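Local coordinates for YceI-like domain protein (Burkholderia cenocepacia BC7, PDB 5IXH) that probably captures antibiotics outside the bacterial cell, as a lipocalin-like beta barrel whose long greasy tunnel here holds an octaprenyl diphosphate, at residues A[21-26]-A[153-158]; A[68-73]-A[140-145]; A[86-89]-A[93-96]. All coordinates share one frame; numbering follows the deposited sequence.

Contact 1 (A[21-26]-A[153-158]); sequences PTEGAF and QIKFHL. With OTP ((2E,6E,10E,14E,18E,22E,26E)-3,7,11,15,19,23,27,31-octamethyldotriaconta-2,6,10,14,18,22,26,30-octaenyl trihydrogen diphosphate), chain C.
Glu23 and Lys155 sit on strands that are not neighbours in the barrel wall: strand 10-15 runs between them, and the nearest CA atoms, those of Glu23 and Gln153, are 9.2 Å apart. The two side chains therefore meet over the outside of the intervening strand, crossing at about a right angle. Glu23 reaches out fully extended, its CG anti to the backbone N (chi1 -178°), whereas the tail of Lys155 folds at its last two torsions and brings the ammonium back to the carboxylate. The salt bridge between Lys155 NZ and Glu23 OE2 is short, 2.5 Å, and NZ comes from above the carboxylate plane, 61° out of it. Ser12 of the bridged strand gives its OG to hydrogen bonds with both charged atoms, so the pair is held to the strand it spans. Long, flexible charged chains suit this partly exposed outer surface.

The wall follows the usual alternation of an antiparallel lipocalin-like barrel. Glu23, Lys155 and His157 face outward, while Thr22, Phe26, Ile154, Phe156 and Leu158 line the tunnel of the polyprenyl ligand. Apolar groups suit that side because the isoprenoid tail is a hydrocarbon with no polar atom to satisfy. Thr22 turns its methyl inward, CG2 lying 3.7 Å from ligand C38. Phe26 puts CZ 3.7 Å from C23, and Ile154 extends its CD1 to within 3.8 Å of C24. Farther along, Phe156 lays one ring face against the chain, with C10 standing 4.0 Å above the ring centre. Leu158 brings CD2 to 3.4 Å from the methyl C8.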
loop_
_atom_site.group_PDB
_atom_site.type_symbol
_atom_site.label_atom_id
_atom_site.label_comp_id
_atom_site.label_asym_id
_atom_site.label_seq_id
_atom_site.Cartn_x
_atom_site.Cartn_y
_atom_site.Cartn_z
ATOM N N PRO A 21 5.256 5.389 15.388
ATOM C CA PRO A 21 4.141 5.309 14.438
ATOM C C PRO A 21 2.813 5.942 14.829
ATOM O O PRO A 21 2.377 5.871 15.978
ATOM C CB PRO A 21 3.920 3.801 14.322
ATOM C CG PRO A 21 5.257 3.235 14.492
ATOM C CD PRO A 21 5.842 4.053 15.606
ATOM N N THR A 22 2.180 6.567 13.842
ATOM C CA THR A 22 0.733 6.583 13.782
ATOM C C THR A 22 0.416 5.698 12.596
ATOM O O THR A 22 0.903 5.932 11.486
ATOM C CB THR A 22 0.127 7.968 13.560
ATOM O OG1 THR A 22 0.570 8.862 14.587
ATOM C CG2 THR A 22 -1.390 7.872 13.612
ATOM N N GLU A 23 -0.369 4.660 12.845
ATOM C CA GLU A 23 -0.719 3.697 11.821
ATOM C C GLU A 23 -2.206 3.788 11.542
ATOM O O GLU A 23 -3.014 3.988 12.461
ATOM C CB GLU A 23 -0.354 2.292 12.292
ATOM C CG GLU A 23 -0.633 1.205 11.283
ATOM C CD GLU A 23 0.039 -0.107 11.645
ATOM O OE1 GLU A 23 0.485 -0.241 12.800
ATOM O OE2 GLU A 23 0.124 -0.994 10.771
ATOM N N GLY A 24 -2.556 3.682 10.267
ATOM C CA GLY A 24 -3.932 3.551 9.849
ATOM C C GLY A 24 -4.024 2.351 8.930
ATOM O O GLY A 24 -3.029 1.947 8.302
ATOM N N ALA A 25 -5.198 1.745 8.849
ATOM C CA ALA A 25 -5.413 0.586 7.984
ATOM C C ALA A 25 -6.555 0.817 7.029
ATOM O O ALA A 25 -7.557 1.457 7.391
ATOM C CB ALA A 25 -5.694 -0.638 8.817
ATOM N N PHE A 26 -6.422 0.332 5.804
ATOM C CA PHE A 26 -7.493 0.412 4.834
ATOM C C PHE A 26 -8.412 -0.773 5.036
ATOM O O PHE A 26 -7.987 -1.928 4.941
ATOM C CB PHE A 26 -6.934 0.428 3.429
ATOM C CG PHE A 26 -6.107 1.630 3.134
ATOM C CD1 PHE A 26 -6.708 2.821 2.728
ATOM C CD2 PHE A 26 -4.724 1.594 3.245
ATOM C CE1 PHE A 26 -5.953 3.946 2.455
ATOM C CE2 PHE A 26 -3.966 2.715 2.963
ATOM C CZ PHE A 26 -4.566 3.888 2.565
ATOM N N GLN A 153 5.358 4.618 5.401
ATOM C CA GLN A 153 5.609 3.221 5.104
ATOM C C GLN A 153 4.290 2.500 4.854
ATOM O O GLN A 153 3.413 2.454 5.723
ATOM C CB GLN A 153 6.354 2.545 6.252
ATOM C CG GLN A 153 7.732 3.104 6.495
ATOM C CD GLN A 153 8.429 2.428 7.653
ATOM O OE1 GLN A 153 7.815 1.665 8.401
ATOM N NE2 GLN A 153 9.720 2.699 7.808
ATOM N N ILE A 154 4.149 1.940 3.663
ATOM C CA ILE A 154 2.970 1.156 3.309
ATOM C C ILE A 154 3.282 -0.310 3.597
ATOM O O ILE A 154 4.175 -0.887 2.993
ATOM C CB ILE A 154 2.619 1.305 1.812
ATOM C CG1 ILE A 154 2.352 2.777 1.459
ATOM C CG2 ILE A 154 1.403 0.408 1.478
ATOM C CD1 ILE A 154 2.188 3.047 -0.016
ATOM N N LYS A 155 2.570 -0.904 4.534
ATOM C CA LYS A 155 2.811 -2.286 4.928
ATOM C C LYS A 155 1.670 -3.149 4.453
ATOM O O LYS A 155 0.515 -2.767 4.537
ATOM C CB LYS A 155 2.935 -2.382 6.450
ATOM C CG LYS A 155 3.939 -1.428 7.061
ATOM C CD LYS A 155 4.459 -1.926 8.408
ATOM C CE LYS A 155 3.337 -2.366 9.347
ATOM N NZ LYS A 155 2.383 -1.267 9.653
ATOM N N PHE A 156 1.988 -4.331 3.952
ATOM C CA PHE A 156 0.946 -5.236 3.531
ATOM C C PHE A 156 1.254 -6.669 3.919
ATOM O O PHE A 156 2.407 -7.108 3.968
ATOM C CB PHE A 156 0.729 -5.130 2.023
ATOM C CG PHE A 156 1.986 -5.296 1.226
ATOM C CD1 PHE A 156 2.407 -6.546 0.814
ATOM C CD2 PHE A 156 2.769 -4.195 0.923
ATOM C CE1 PHE A 156 3.568 -6.683 0.076
ATOM C CE2 PHE A 156 3.928 -4.326 0.197
ATOM C CZ PHE A 156 4.334 -5.574 -0.217
ATOM N N HIS A 157 0.165 -7.381 4.180
ATOM C CA HIS A 157 0.153 -8.798 4.485
ATOM C C HIS A 157 -1.008 -9.352 3.674
ATOM O O HIS A 157 -2.160 -9.165 4.064
ATOM C CB HIS A 157 -0.077 -9.015 5.981
ATOM C CG HIS A 157 -0.235 -10.452 6.378
ATOM N ND1 HIS A 157 0.838 -11.296 6.549
ATOM C CD2 HIS A 157 -1.337 -11.175 6.699
ATOM C CE1 HIS A 157 0.405 -12.490 6.920
ATOM N NE2 HIS A 157 -0.911 -12.444 7.020
ATOM N N LEU A 158 -0.732 -9.982 2.535
ATOM C CA LEU A 158 -1.771 -10.515 1.664
ATOM C C LEU A 158 -1.799 -12.019 1.784
ATOM O O LEU A 158 -0.759 -12.674 1.633
ATOM C CB LEU A 158 -1.516 -10.151 0.201
ATOM C CG LEU A 158 -1.613 -8.706 -0.264
ATOM C CD1 LEU A 158 -0.568 -7.853 0.389
ATOM C CD2 LEU A 158 -1.446 -8.676 -1.769
HETATM O O7 OTP C . -0.269 17.174 17.719
HETATM P P2 OTP C . -0.348 17.266 16.209
HETATM O O5 OTP C . -0.919 18.608 15.809
HETATM O O6 OTP C . 1.034 17.105 15.613
HETATM O O4 OTP C . -1.284 16.111 15.652
HETATM P P1 OTP C . -1.864 16.054 14.174
HETATM O O2 OTP C . -3.134 16.871 14.089
HETATM O O3 OTP C . -0.845 16.589 13.191
HETATM O O1 OTP C . -2.197 14.535 13.853
HETATM C C40 OTP C . -1.685 13.878 12.705
HETATM C C39 OTP C . -2.523 12.607 12.624
HETATM C C37 OTP C . -2.340 11.626 11.693
HETATM C C38 OTP C . -3.297 10.438 11.795
HETATM C C36 OTP C . -1.263 11.675 10.585
HETATM C C35 OTP C . -1.932 11.325 9.240
HETATM C C34 OTP C . -0.957 10.630 8.271
HETATM C C32 OTP C . -1.467 9.925 7.204
HETATM C C33 OTP C . -2.979 9.822 6.971
HETATM C C31 OTP C . -0.511 9.228 6.221
HETATM C C30 OTP C . -0.901 9.596 4.774
HETATM C C29 OTP C . -1.020 8.259 4.036
HETATM C C27 OTP C . -0.335 7.991 2.877
HETATM C C28 OTP C . 0.604 8.972 2.172
HETATM C C26 OTP C . -0.549 6.595 2.289
HETATM C C25 OTP C . -0.755 6.652 0.770
HETATM C C24 OTP C . -0.898 5.151 0.492
HETATM C C22 OTP C . -2.031 4.616 -0.056
HETATM C C23 OTP C . -3.243 5.453 -0.478
HETATM C C21 OTP C . -2.033 3.103 -0.261
HETATM C C20 OTP C . -1.612 2.893 -1.716
HETATM C C19 OTP C . -1.091 1.454 -1.791
HETATM C C17 OTP C . -1.506 0.587 -2.780
HETATM C C18 OTP C . -2.504 1.042 -3.847
HETATM C C16 OTP C . -0.975 -0.855 -2.862
HETATM C C15 OTP C . -0.097 -1.237 -1.655
HETATM C C14 OTP C . 0.666 -2.520 -2.020
HETATM C C12 OTP C . 1.834 -2.452 -2.747
HETATM C C13 OTP C . 2.455 -1.129 -3.209
HETATM C C11 OTP C . 2.597 -3.732 -3.117
HETATM C C10 OTP C . 1.679 -4.959 -3.188
HETATM C C9 OTP C . 2.538 -6.035 -3.871
HETATM C C7 OTP C . 1.986 -7.193 -4.353
HETATM C C8 OTP C . 0.485 -7.461 -4.226
HETATM C C6 OTP C . 2.932 -8.203 -5.030
HETATM C C5 OTP C . 2.642 -9.624 -4.543
HETATM C C4 OTP C . 3.945 -10.404 -4.804
HETATM C C2 OTP C . 4.114 -11.330 -5.808
HETATM C C3 OTP C . 5.482 -12.003 -5.912
HETATM C C1 OTP C . 3.012 -11.711 -6.800
#

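Contact 2 (A[68-73]-A[140-145]); sequences KDWFDA and GEWKDT. With OTP ((2E,6E,10E,14E,18E,22E,26E)-3,7,11,15,19,23,27,31-octamethyldotriaconta-2,6,10,14,18,22,26,30-octaenyl trihydrogen diphosphate), chain C.
Trp70 and Trp142 both hold CG anti to the carbonyl carbon (chi1 -79° and -61°), and from two separate loops these torsions bring the two side chains across each other at about a right angle. They form a tilted edge-to-face pair beside the diphosphate end of the ligand in the lipocalin-like barrel. The five-membered rings have centroids 4.3 Å apart and planes at 55°. Trp70 supplies the edge and Trp142 the face: Trp70 NE1 lies 3.2 Å above the plane of the Trp142 indole, displaced toward the rim, while Trp70 CZ2 packs 3.7 Å from Trp142 CE3.

Tryptophan suits both places, being broad enough to touch its partner and the ligand at once. Trp70 uses the far end of its ring, CZ3, 3.9 Å from ligand C30, whereas Trp142 turns an edge to the diphosphate, CZ3 lying 3.7 Å from O3. Next along the chain, Phe71 sets its own ring edge against the tail near C29. Arg132 bonds to the Trp142 carbonyl, and Lys103 to those of Lys68 and Trp70. On the outer side a water joins the loops, donating to Asp69 OD2 at 2.6 Å and accepting from Glu141 N at 3.0 Å.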
loop_
_atom_site.group_PDB
_atom_site.type_symbol
_atom_site.label_atom_id
_atom_site.label_comp_id
_atom_site.label_asym_id
_atom_site.label_seq_id
_atom_site.Cartn_x
_atom_site.Cartn_y
_atom_site.Cartn_z
ATOM N N LYS A 68 -9.713 17.145 0.948
ATOM C CA LYS A 68 -9.015 17.587 -0.264
ATOM C C LYS A 68 -7.499 17.680 -0.120
ATOM O O LYS A 68 -6.759 17.222 -0.999
ATOM C CB LYS A 68 -9.591 18.920 -0.744
ATOM C CG LYS A 68 -8.972 19.405 -2.048
ATOM C CD LYS A 68 -9.624 20.693 -2.531
ATOM C CE LYS A 68 -8.860 21.301 -3.701
ATOM N NZ LYS A 68 -8.718 20.350 -4.840
ATOM N N ASP A 69 -7.019 18.230 0.988
ATOM C CA ASP A 69 -5.570 18.405 1.146
ATOM C C ASP A 69 -4.849 17.089 1.340
ATOM O O ASP A 69 -3.641 17.004 1.088
ATOM C CB ASP A 69 -5.194 19.298 2.330
ATOM C CG ASP A 69 -5.587 20.739 2.135
ATOM O OD1 ASP A 69 -5.720 21.170 0.975
ATOM O OD2 ASP A 69 -5.740 21.441 3.157
ATOM N N TRP A 70 -5.572 16.077 1.810
ATOM C CA TRP A 70 -4.991 14.758 2.075
ATOM C C TRP A 70 -5.329 13.824 0.928
ATOM O O TRP A 70 -4.823 14.039 -0.169
ATOM C CB TRP A 70 -5.406 14.248 3.462
ATOM C CG TRP A 70 -4.585 14.899 4.533
ATOM C CD1 TRP A 70 -4.931 15.977 5.313
ATOM C CD2 TRP A 70 -3.257 14.535 4.930
ATOM N NE1 TRP A 70 -3.898 16.290 6.161
ATOM C CE2 TRP A 70 -2.864 15.421 5.952
ATOM C CE3 TRP A 70 -2.365 13.540 4.525
ATOM C CZ2 TRP A 70 -1.618 15.338 6.568
ATOM C CZ3 TRP A 70 -1.141 13.465 5.136
ATOM C CH2 TRP A 70 -0.776 14.352 6.148
ATOM N N PHE A 71 -6.174 12.813 1.105
ATOM C CA PHE A 71 -6.425 11.908 -0.017
ATOM C C PHE A 71 -7.325 12.491 -1.100
ATOM O O PHE A 71 -7.311 12.026 -2.229
ATOM C CB PHE A 71 -7.081 10.605 0.446
ATOM C CG PHE A 71 -6.206 9.722 1.304
ATOM C CD1 PHE A 71 -4.836 9.830 1.319
ATOM C CD2 PHE A 71 -6.799 8.815 2.159
ATOM C CE1 PHE A 71 -4.079 9.005 2.133
ATOM C CE2 PHE A 71 -6.048 7.988 2.961
ATOM C CZ PHE A 71 -4.700 8.096 2.956
ATOM N N ASP A 72 -8.163 13.455 -0.748
ATOM C CA ASP A 72 -9.216 13.929 -1.659
ATOM C C ASP A 72 -10.020 12.730 -2.188
ATOM O O ASP A 72 -10.156 12.519 -3.407
ATOM C CB ASP A 72 -8.621 14.752 -2.793
ATOM C CG ASP A 72 -9.660 15.571 -3.556
ATOM O OD1 ASP A 72 -10.867 15.525 -3.244
ATOM O OD2 ASP A 72 -9.242 16.272 -4.490
ATOM N N ALA A 73 -10.553 11.965 -1.251
ATOM C CA ALA A 73 -11.199 10.703 -1.566
ATOM C C ALA A 73 -12.430 10.845 -2.470
ATOM O O ALA A 73 -12.736 9.935 -3.223
ATOM C CB ALA A 73 -11.595 9.995 -0.280
ATOM N N GLY A 140 -1.169 22.035 0.932
ATOM C CA GLY A 140 -1.584 23.226 1.657
ATOM C C GLY A 140 -0.804 23.348 2.952
ATOM O O GLY A 140 0.413 23.207 2.954
ATOM N N GLU A 141 -1.487 23.597 4.062
ATOM C CA GLU A 141 -0.810 23.708 5.347
ATOM C C GLU A 141 -0.105 22.416 5.751
ATOM O O GLU A 141 0.831 22.439 6.559
ATOM C CB GLU A 141 -1.799 24.132 6.430
ATOM C CG GLU A 141 -2.246 25.566 6.261
ATOM C CD GLU A 141 -3.195 26.016 7.347
ATOM O OE1 GLU A 141 -3.673 25.154 8.115
ATOM O OE2 GLU A 141 -3.460 27.233 7.428
ATOM N N TRP A 142 -0.515 21.288 5.173
ATOM C CA TRP A 142 0.096 20.030 5.535
ATOM C C TRP A 142 1.374 19.697 4.761
ATOM O O TRP A 142 1.940 18.616 4.943
ATOM C CB TRP A 142 -0.926 18.895 5.386
ATOM C CG TRP A 142 -2.094 19.084 6.272
ATOM C CD1 TRP A 142 -3.310 19.574 5.920
ATOM C CD2 TRP A 142 -2.151 18.839 7.687
ATOM N NE1 TRP A 142 -4.134 19.635 7.024
ATOM C CE2 TRP A 142 -3.447 19.182 8.119
ATOM C CE3 TRP A 142 -1.240 18.340 8.621
ATOM C CZ2 TRP A 142 -3.852 19.063 9.452
ATOM C CZ3 TRP A 142 -1.639 18.214 9.941
ATOM C CH2 TRP A 142 -2.940 18.569 10.343
ATOM N N LYS A 143 1.853 20.610 3.915
ATOM C CA LYS A 143 3.147 20.393 3.251
ATOM C C LYS A 143 4.280 20.368 4.268
ATOM O O LYS A 143 5.313 19.748 4.025
ATOM C CB LYS A 143 3.440 21.475 2.207
ATOM C CG LYS A 143 2.594 21.368 0.947
ATOM C CD LYS A 143 3.017 22.333 -0.156
ATOM C CE LYS A 143 2.744 23.770 0.185
ATOM N NZ LYS A 143 3.113 24.640 -0.965
ATOM N N ASP A 144 4.104 21.067 5.389
ATOM C CA ASP A 144 5.166 21.209 6.382
ATOM C C ASP A 144 5.534 19.848 6.971
ATOM O O ASP A 144 4.755 19.244 7.707
ATOM C CB ASP A 144 4.718 22.177 7.490
ATOM C CG ASP A 144 5.847 22.580 8.428
ATOM O OD1 ASP A 144 6.879 21.884 8.473
ATOM O OD2 ASP A 144 5.693 23.602 9.142
ATOM N N THR A 145 6.731 19.365 6.662
ATOM C CA THR A 145 7.117 18.028 7.089
ATOM C C THR A 145 7.618 17.992 8.526
ATOM O O THR A 145 7.937 16.923 9.038
ATOM C CB THR A 145 8.172 17.427 6.160
ATOM O OG1 THR A 145 9.296 18.307 6.098
ATOM C CG2 THR A 145 7.585 17.233 4.779
HETATM O O7 OTP C . -0.269 17.174 17.719
HETATM P P2 OTP C . -0.348 17.266 16.209
HETATM O O5 OTP C . -0.919 18.608 15.809
HETATM O O6 OTP C . 1.034 17.105 15.613
HETATM O O4 OTP C . -1.284 16.111 15.652
HETATM P P1 OTP C . -1.864 16.054 14.174
HETATM O O2 OTP C . -3.134 16.871 14.089
HETATM O O3 OTP C . -0.845 16.589 13.191
HETATM O O1 OTP C . -2.197 14.535 13.853
HETATM C C40 OTP C . -1.685 13.878 12.705
HETATM C C39 OTP C . -2.523 12.607 12.624
HETATM C C37 OTP C . -2.340 11.626 11.693
HETATM C C38 OTP C . -3.297 10.438 11.795
HETATM C C36 OTP C . -1.263 11.675 10.585
HETATM C C35 OTP C . -1.932 11.325 9.240
HETATM C C34 OTP C . -0.957 10.630 8.271
HETATM C C32 OTP C . -1.467 9.925 7.204
HETATM C C33 OTP C . -2.979 9.822 6.971
HETATM C C31 OTP C . -0.511 9.228 6.221
HETATM C C30 OTP C . -0.901 9.596 4.774
HETATM C C29 OTP C . -1.020 8.259 4.036
HETATM C C27 OTP C . -0.335 7.991 2.877
HETATM C C28 OTP C . 0.604 8.972 2.172
HETATM C C26 OTP C . -0.549 6.595 2.289
HETATM C C25 OTP C . -0.755 6.652 0.770
HETATM C C24 OTP C . -0.898 5.151 0.492
HETATM C C22 OTP C . -2.031 4.616 -0.056
HETATM C C23 OTP C . -3.243 5.453 -0.478
HETATM C C21 OTP C . -2.033 3.103 -0.261
HETATM C C20 OTP C . -1.612 2.893 -1.716
HETATM C C19 OTP C . -1.091 1.454 -1.791
HETATM C C17 OTP C . -1.506 0.587 -2.780
HETATM C C18 OTP C . -2.504 1.042 -3.847
HETATM C C16 OTP C . -0.975 -0.855 -2.862
HETATM C C15 OTP C . -0.097 -1.237 -1.655
HETATM C C14 OTP C . 0.666 -2.520 -2.020
HETATM C C12 OTP C . 1.834 -2.452 -2.747
HETATM C C13 OTP C . 2.455 -1.129 -3.209
HETATM C C11 OTP C . 2.597 -3.732 -3.117
HETATM C C10 OTP C . 1.679 -4.959 -3.188
HETATM C C9 OTP C . 2.538 -6.035 -3.871
HETATM C C7 OTP C . 1.986 -7.193 -4.353
HETATM C C8 OTP C . 0.485 -7.461 -4.226
HETATM C C6 OTP C . 2.932 -8.203 -5.030
HETATM C C5 OTP C . 2.642 -9.624 -4.543
HETATM C C4 OTP C . 3.945 -10.404 -4.804
HETATM C C2 OTP C . 4.114 -11.330 -5.808
HETATM C C3 OTP C . 5.482 -12.003 -5.912
HETATM C C1 OTP C . 3.012 -11.711 -6.800
HETATM O O HOH W 1 -4.479 23.638 3.921
#

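Contact 3 (A[86-89]-A[93-96]); sequences IAPA and KYNV. With OTP ((2E,6E,10E,14E,18E,22E,26E)-3,7,11,15,19,23,27,31-octamethyldotriaconta-2,6,10,14,18,22,26,30-octaenyl trihydrogen diphosphate), chain C.
Tyr94 lies against Pro88 and Ile86 on one face of a beta hairpin whose arms, 86-89 and 93-96, run antiparallel at 149° with their axes 4.4 Å apart. The tyrosine ring is the large bump, and the hollow it fills is the step between those two residues. On one side CD2 rests 3.6 Å from Pro88 CA and CE2 lies 3.9 Å from Pro88 CB. On the other, the branch methyl CG2 of Ile86 tucks in beside Tyr94 CB at 3.9 Å. With CG anti to the carbonyl carbon (chi1 -62°), the ring leans across the partner arm, and Phe35 meets it edge-to-face from elsewhere in the chain.

Proline fits because Pro88 and Tyr94 are a non-hydrogen-bonded pair, where no N-H is needed toward the 93-96 strand. Ile86 with Val96 is also such a pair; their side chains touch loosely, and both then reach the tail end of the ligand, Val96 CG2 coming 3.8 Å from C4.

On the reverse face Ala87 is a small bump beside its larger neighbour Asn95; these form the hydrogen-bonded pair, exchanging both backbone bonds. The CB of Ala89, at the end of the pairing, points toward the other arm and settles 3.5 Å from Lys93 O, near Lys93 CB and Asn95 ND2. Ala89 N adds a third bond to Lys93 O.

The chemistry thus divides by face: carbon contacts carry the tyrosine side and run on into the tunnel, while on the Ala87 and Asn95 side a water links the Asn95 amide to the Pro88 carbonyl, so solvent helps join the arms.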
loop_
_atom_site.group_PDB
_atom_site.type_symbol
_atom_site.label_atom_id
_atom_site.label_comp_id
_atom_site.label_asym_id
_atom_site.label_seq_id
_atom_site.Cartn_x
_atom_site.Cartn_y
_atom_site.Cartn_z
ATOM N N ILE A 86 8.641 -9.090 -11.896
ATOM C CA ILE A 86 8.970 -9.731 -10.638
ATOM C C ILE A 86 10.373 -10.288 -10.768
ATOM O O ILE A 86 10.635 -11.144 -11.627
ATOM C CB ILE A 86 7.991 -10.870 -10.273
ATOM C CG1 ILE A 86 6.584 -10.312 -10.126
ATOM C CG2 ILE A 86 8.445 -11.577 -8.979
ATOM C CD1 ILE A 86 5.530 -11.378 -9.865
ATOM N N ALA A 87 11.300 -9.817 -9.940
ATOM C CA ALA A 87 12.693 -10.205 -9.961
ATOM C C ALA A 87 13.053 -10.993 -8.725
ATOM O O ALA A 87 13.026 -10.463 -7.621
ATOM C CB ALA A 87 13.581 -8.957 -10.032
ATOM N N PRO A 88 13.358 -12.270 -8.868
ATOM C CA PRO A 88 13.770 -13.012 -7.668
ATOM C C PRO A 88 14.972 -12.361 -6.988
ATOM O O PRO A 88 15.924 -11.922 -7.676
ATOM C CB PRO A 88 14.093 -14.400 -8.213
ATOM C CG PRO A 88 13.346 -14.494 -9.520
ATOM C CD PRO A 88 13.347 -13.100 -10.083
ATOM N N ALA A 89 14.941 -12.273 -5.664
ATOM C CA ALA A 89 16.030 -11.672 -4.883
ATOM C C ALA A 89 16.730 -12.706 -3.995
ATOM O O ALA A 89 17.575 -12.334 -3.186
ATOM C CB ALA A 89 15.502 -10.532 -4.041
ATOM N N LYS A 93 12.431 -14.099 -1.320
ATOM C CA LYS A 93 12.218 -12.672 -1.502
ATOM C C LYS A 93 12.190 -12.330 -2.991
ATOM O O LYS A 93 12.954 -12.896 -3.772
ATOM C CB LYS A 93 13.368 -11.905 -0.850
ATOM C CG LYS A 93 12.983 -10.473 -0.503
ATOM C CD LYS A 93 14.004 -9.791 0.403
ATOM C CE LYS A 93 13.401 -8.544 1.049
ATOM N NZ LYS A 93 14.406 -7.679 1.739
ATOM N N TYR A 94 11.318 -11.402 -3.355
ATOM C CA TYR A 94 11.114 -11.006 -4.739
ATOM C C TYR A 94 10.954 -9.512 -4.796
ATOM O O TYR A 94 10.164 -8.951 -4.042
ATOM C CB TYR A 94 9.850 -11.655 -5.292
ATOM C CG TYR A 94 9.969 -13.136 -5.279
ATOM C CD1 TYR A 94 9.602 -13.896 -4.175
ATOM C CD2 TYR A 94 10.545 -13.808 -6.347
ATOM C CE1 TYR A 94 9.784 -15.237 -4.165
ATOM C CE2 TYR A 94 10.714 -15.134 -6.342
ATOM C CZ TYR A 94 10.337 -15.871 -5.249
ATOM O OH TYR A 94 10.523 -17.231 -5.239
ATOM N N ASN A 95 11.650 -8.853 -5.707
ATOM C CA ASN A 95 11.433 -7.436 -5.943
ATOM C C ASN A 95 10.340 -7.293 -6.984
ATOM O O ASN A 95 10.480 -7.743 -8.120
ATOM C CB ASN A 95 12.735 -6.770 -6.375
ATOM C CG ASN A 95 13.695 -6.598 -5.243
ATOM O OD1 ASN A 95 13.324 -6.098 -4.168
ATOM N ND2 ASN A 95 14.937 -6.991 -5.462
ATOM N N VAL A 96 9.209 -6.735 -6.582
ATOM C CA VAL A 96 8.037 -6.615 -7.429
ATOM C C VAL A 96 7.958 -5.168 -7.860
ATOM O O VAL A 96 7.847 -4.244 -7.017
ATOM C CB VAL A 96 6.764 -7.043 -6.689
ATOM C CG1 VAL A 96 5.565 -6.908 -7.589
ATOM C CG2 VAL A 96 6.886 -8.497 -6.219
HETATM O O7 OTP C . -0.269 17.174 17.719
HETATM P P2 OTP C . -0.348 17.266 16.209
HETATM O O5 OTP C . -0.919 18.608 15.809
HETATM O O6 OTP C . 1.034 17.105 15.613
HETATM O O4 OTP C . -1.284 16.111 15.652
HETATM P P1 OTP C . -1.864 16.054 14.174
HETATM O O2 OTP C . -3.134 16.871 14.089
HETATM O O3 OTP C . -0.845 16.589 13.191
HETATM O O1 OTP C . -2.197 14.535 13.853
HETATM C C40 OTP C . -1.685 13.878 12.705
HETATM C C39 OTP C . -2.523 12.607 12.624
HETATM C C37 OTP C . -2.340 11.626 11.693
HETATM C C38 OTP C . -3.297 10.438 11.795
HETATM C C36 OTP C . -1.263 11.675 10.585
HETATM C C35 OTP C . -1.932 11.325 9.240
HETATM C C34 OTP C . -0.957 10.630 8.271
HETATM C C32 OTP C . -1.467 9.925 7.204
HETATM C C33 OTP C . -2.979 9.822 6.971
HETATM C C31 OTP C . -0.511 9.228 6.221
HETATM C C30 OTP C . -0.901 9.596 4.774
HETATM C C29 OTP C . -1.020 8.259 4.036
HETATM C C27 OTP C . -0.335 7.991 2.877
HETATM C C28 OTP C . 0.604 8.972 2.172
HETATM C C26 OTP C . -0.549 6.595 2.289
HETATM C C25 OTP C . -0.755 6.652 0.770
HETATM C C24 OTP C . -0.898 5.151 0.492
HETATM C C22 OTP C . -2.031 4.616 -0.056
HETATM C C23 OTP C . -3.243 5.453 -0.478
HETATM C C21 OTP C . -2.033 3.103 -0.261
HETATM C C20 OTP C . -1.612 2.893 -1.716
HETATM C C19 OTP C . -1.091 1.454 -1.791
HETATM C C17 OTP C . -1.506 0.587 -2.780
HETATM C C18 OTP C . -2.504 1.042 -3.847
HETATM C C16 OTP C . -0.975 -0.855 -2.862
HETATM C C15 OTP C . -0.097 -1.237 -1.655
HETATM C C14 OTP C . 0.666 -2.520 -2.020
HETATM C C12 OTP C . 1.834 -2.452 -2.747
HETATM C C13 OTP C . 2.455 -1.129 -3.209
HETATM C C11 OTP C . 2.597 -3.732 -3.117
HETATM C C10 OTP C . 1.679 -4.959 -3.188
HETATM C C9 OTP C . 2.538 -6.035 -3.871
HETATM C C7 OTP C . 1.986 -7.193 -4.353
HETATM C C8 OTP C . 0.485 -7.461 -4.226
HETATM C C6 OTP C . 2.932 -8.203 -5.030
HETATM C C5 OTP C . 2.642 -9.624 -4.543
HETATM C C4 OTP C . 3.945 -10.404 -4.804
HETATM C C2 OTP C . 4.114 -11.330 -5.808
HETATM C C3 OTP C . 5.482 -12.003 -5.912
HETATM C C1 OTP C . 3.012 -11.711 -6.800
HETATM O O HOH W 2 15.850 -8.806 -7.346
#

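After strand 10-15 the chain lays down 21-26, whose partner 153-158 comes only near the C terminus; contact 1 thus closes a loop of 126 residues, with strand 10-15 bridging the gap in the barrel wall. Contact 2, nested inside it, closes a loop of 66 residues and joins the loop after helix 59-66 to the one before strand 151-160. Contact 3, the hairpin of strands 78-90 and 93-102, closes a turn of three residues and is nested within contact 2, so none cross. Phe26 and Phe71 pack together where contacts 1 and 2 meet. Contacts 2 and 3 have centres about 33 Å apart on opposite sides of the chain's centre, and one ligand runs past all three.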